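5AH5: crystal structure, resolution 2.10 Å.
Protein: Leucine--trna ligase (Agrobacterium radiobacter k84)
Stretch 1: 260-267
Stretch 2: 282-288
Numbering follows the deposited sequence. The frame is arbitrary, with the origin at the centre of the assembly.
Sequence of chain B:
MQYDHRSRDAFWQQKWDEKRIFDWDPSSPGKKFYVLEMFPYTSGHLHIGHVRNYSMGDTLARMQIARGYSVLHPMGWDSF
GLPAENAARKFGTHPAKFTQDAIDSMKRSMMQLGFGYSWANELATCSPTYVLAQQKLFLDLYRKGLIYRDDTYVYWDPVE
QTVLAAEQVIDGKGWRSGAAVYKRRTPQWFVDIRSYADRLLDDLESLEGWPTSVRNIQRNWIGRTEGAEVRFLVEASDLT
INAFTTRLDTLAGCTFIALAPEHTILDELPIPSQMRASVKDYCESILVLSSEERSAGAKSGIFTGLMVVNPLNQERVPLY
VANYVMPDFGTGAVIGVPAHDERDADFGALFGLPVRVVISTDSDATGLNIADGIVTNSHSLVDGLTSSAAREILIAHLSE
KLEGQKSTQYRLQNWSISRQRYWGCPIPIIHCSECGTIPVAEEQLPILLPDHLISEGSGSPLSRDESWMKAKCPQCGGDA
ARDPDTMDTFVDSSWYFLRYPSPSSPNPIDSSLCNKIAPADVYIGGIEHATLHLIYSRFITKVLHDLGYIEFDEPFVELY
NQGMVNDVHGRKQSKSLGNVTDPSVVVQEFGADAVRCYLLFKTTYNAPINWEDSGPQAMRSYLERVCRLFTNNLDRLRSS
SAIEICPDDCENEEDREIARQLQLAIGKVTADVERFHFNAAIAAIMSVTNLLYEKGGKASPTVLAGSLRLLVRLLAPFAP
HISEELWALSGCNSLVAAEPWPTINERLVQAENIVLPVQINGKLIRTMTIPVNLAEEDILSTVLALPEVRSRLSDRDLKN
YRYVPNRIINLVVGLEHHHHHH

Stretch 1, residues 260-267: APEHTILD
Stretch 2, residues 282-288: YCESILV

Stretch 1 is an irregular loop that packs on one turn of a helix in stretch 2. No hydrogen bond joins them; the contact is mainly apolar and buries 254 Å², both sides summed. P261 and C283 set the register, with CA atoms 5.1 Å apart.

P261 gives the most surface. It sits in a type I turn from A260 to H263, closed by H263 N to A260 O at 2.8 Å. Its phi/psi of -42/-26 suits a proline, whose ring already restricts phi. The ring is C-gamma exo and its CB points toward the helix. P261 CB lies 3.8 Å from L287 CD2, and P261 CG lies 3.9 Å from I286 CG2; branched apolar side chains suit packing against the proline ring.

L287 covers the next largest area. Its CB points sideways, but rotamer m, t brings its end nearer the loop. L287 CD2 also lies 3.3 Å from E262 OE1. E262 CB points sideways, with chi1 42° (p), chi2 -97° and chi3 -70°; its OE2 is hydrogen-bonded elsewhere in the structure.

C283 is buried, one helical turn before L287; L287 N donates a hydrogen bond to C283 O at 2.9 Å. C283 CB points toward the loop. With chi1 m, the compact C283 SG lies 4.4 Å from P261 CB and 4.1 Å from L266 CD1. L266, CB toward the helix, rotamer m, t, adds a small area. I286, rotamer m, m, is also buried; its CB points toward the loop, but its end leads away.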

# COMPACT_ATOMS: atom_id res chain seq x y z
N ALA B 260 31.81 -19.17 1.52
CA ALA B 260 31.45 -18.00 2.30
C ALA B 260 31.96 -18.14 3.76
O ALA B 260 31.63 -19.13 4.43
CB ALA B 260 29.93 -17.80 2.29
N PRO B 261 32.71 -17.12 4.25
CA PRO B 261 33.23 -17.03 5.63
C PRO B 261 32.29 -17.44 6.75
O PRO B 261 32.76 -17.84 7.82
CB PRO B 261 33.55 -15.53 5.77
CG PRO B 261 33.91 -15.08 4.41
CD PRO B 261 33.22 -16.00 3.43
N GLU B 262 30.98 -17.33 6.51
CA GLU B 262 29.93 -17.64 7.50
C GLU B 262 29.29 -19.04 7.32
O GLU B 262 28.35 -19.36 8.04
CB GLU B 262 28.84 -16.53 7.51
CG GLU B 262 28.39 -15.98 6.15
CD GLU B 262 29.08 -14.69 5.72
OE1 GLU B 262 28.82 -13.64 6.34
OE2 GLU B 262 29.86 -14.67 4.74
N HIS B 263 29.82 -19.87 6.42
CA HIS B 263 29.23 -21.18 6.10
C HIS B 263 29.36 -22.18 7.26
O HIS B 263 30.40 -22.22 7.90
CB HIS B 263 29.88 -21.76 4.82
CG HIS B 263 29.11 -22.89 4.20
ND1 HIS B 263 29.73 -23.91 3.52
CD2 HIS B 263 27.78 -23.14 4.13
CE1 HIS B 263 28.82 -24.75 3.06
NE2 HIS B 263 27.63 -24.31 3.42
N THR B 264 28.30 -22.98 7.50
CA THR B 264 28.21 -23.91 8.64
C THR B 264 29.46 -24.79 8.76
O THR B 264 30.13 -24.79 9.79
CB THR B 264 26.97 -24.85 8.54
OG1 THR B 264 25.81 -24.09 8.22
CG2 THR B 264 26.72 -25.61 9.85
N ILE B 265 29.75 -25.52 7.69
CA ILE B 265 30.88 -26.42 7.65
C ILE B 265 32.14 -25.59 7.48
O ILE B 265 32.53 -25.23 6.38
CB ILE B 265 30.75 -27.49 6.53
CG1 ILE B 265 29.60 -28.45 6.87
CG2 ILE B 265 32.05 -28.28 6.35
CD1 ILE B 265 29.12 -29.30 5.71
N LEU B 266 32.70 -25.22 8.63
CA LEU B 266 34.13 -25.02 8.76
C LEU B 266 34.53 -25.90 9.95
O LEU B 266 34.82 -25.41 11.04
CB LEU B 266 34.47 -23.54 8.93
CG LEU B 266 34.23 -22.69 7.68
CD1 LEU B 266 34.57 -21.24 7.96
CD2 LEU B 266 35.04 -23.16 6.47
N ASP B 267 34.49 -27.22 9.69
CA ASP B 267 34.74 -28.28 10.67
C ASP B 267 35.03 -29.64 9.98
O ASP B 267 35.96 -29.77 9.18
CB ASP B 267 33.56 -28.41 11.65
CG ASP B 267 32.26 -28.90 10.98
OD1 ASP B 267 32.25 -30.00 10.37
OD2 ASP B 267 31.23 -28.20 11.09
N TYR B 282 41.15 -14.73 9.27
CA TYR B 282 40.65 -14.18 8.01
C TYR B 282 39.12 -14.04 8.02
O TYR B 282 38.59 -12.99 7.63
CB TYR B 282 41.05 -15.07 6.83
CG TYR B 282 40.36 -14.69 5.55
CD1 TYR B 282 40.76 -13.57 4.83
CD2 TYR B 282 39.27 -15.43 5.06
CE1 TYR B 282 40.12 -13.20 3.65
CE2 TYR B 282 38.63 -15.07 3.89
CZ TYR B 282 39.05 -13.96 3.19
OH TYR B 282 38.40 -13.62 2.02
N CYS B 283 38.44 -15.11 8.42
CA CYS B 283 36.99 -15.14 8.49
C CYS B 283 36.46 -14.04 9.39
O CYS B 283 35.71 -13.18 8.93
CB CYS B 283 36.49 -16.51 8.92
SG CYS B 283 36.80 -17.76 7.64
N GLU B 284 36.89 -14.00 10.64
CA GLU B 284 36.40 -12.99 11.57
C GLU B 284 36.71 -11.57 11.06
O GLU B 284 35.99 -10.63 11.41
CB GLU B 284 36.91 -13.19 13.01
CG GLU B 284 36.56 -14.54 13.67
CD GLU B 284 35.07 -14.82 13.90
OE1 GLU B 284 34.26 -13.88 13.82
OE2 GLU B 284 34.73 -16.00 14.18
N SER B 285 37.74 -11.42 10.21
CA SER B 285 38.04 -10.13 9.57
C SER B 285 37.06 -9.72 8.47
O SER B 285 36.93 -8.52 8.20
CB SER B 285 39.47 -10.09 9.00
OG SER B 285 39.54 -10.66 7.70
N ILE B 286 36.46 -10.70 7.78
CA ILE B 286 35.40 -10.43 6.79
C ILE B 286 34.07 -10.22 7.52
O ILE B 286 33.40 -9.21 7.31
CB ILE B 286 35.26 -11.54 5.73
CG1 ILE B 286 36.56 -11.71 4.93
CG2 ILE B 286 34.10 -11.23 4.77
CD1 ILE B 286 36.99 -10.48 4.14
N LEU B 287 33.74 -11.17 8.41
CA LEU B 287 32.51 -11.13 9.22
C LEU B 287 32.32 -9.88 10.07
O LEU B 287 31.20 -9.53 10.38
CB LEU B 287 32.40 -12.36 10.13
CG LEU B 287 32.44 -13.74 9.46
CD1 LEU B 287 32.32 -14.82 10.52
CD2 LEU B 287 31.35 -13.89 8.42
N VAL B 288 33.40 -9.22 10.46
CA VAL B 288 33.35 -7.91 11.13
C VAL B 288 32.87 -6.75 10.21
O VAL B 288 32.52 -5.68 10.69
CB VAL B 288 34.72 -7.62 11.82
CG1 VAL B 288 35.09 -6.14 11.94
CG2 VAL B 288 34.73 -8.26 13.21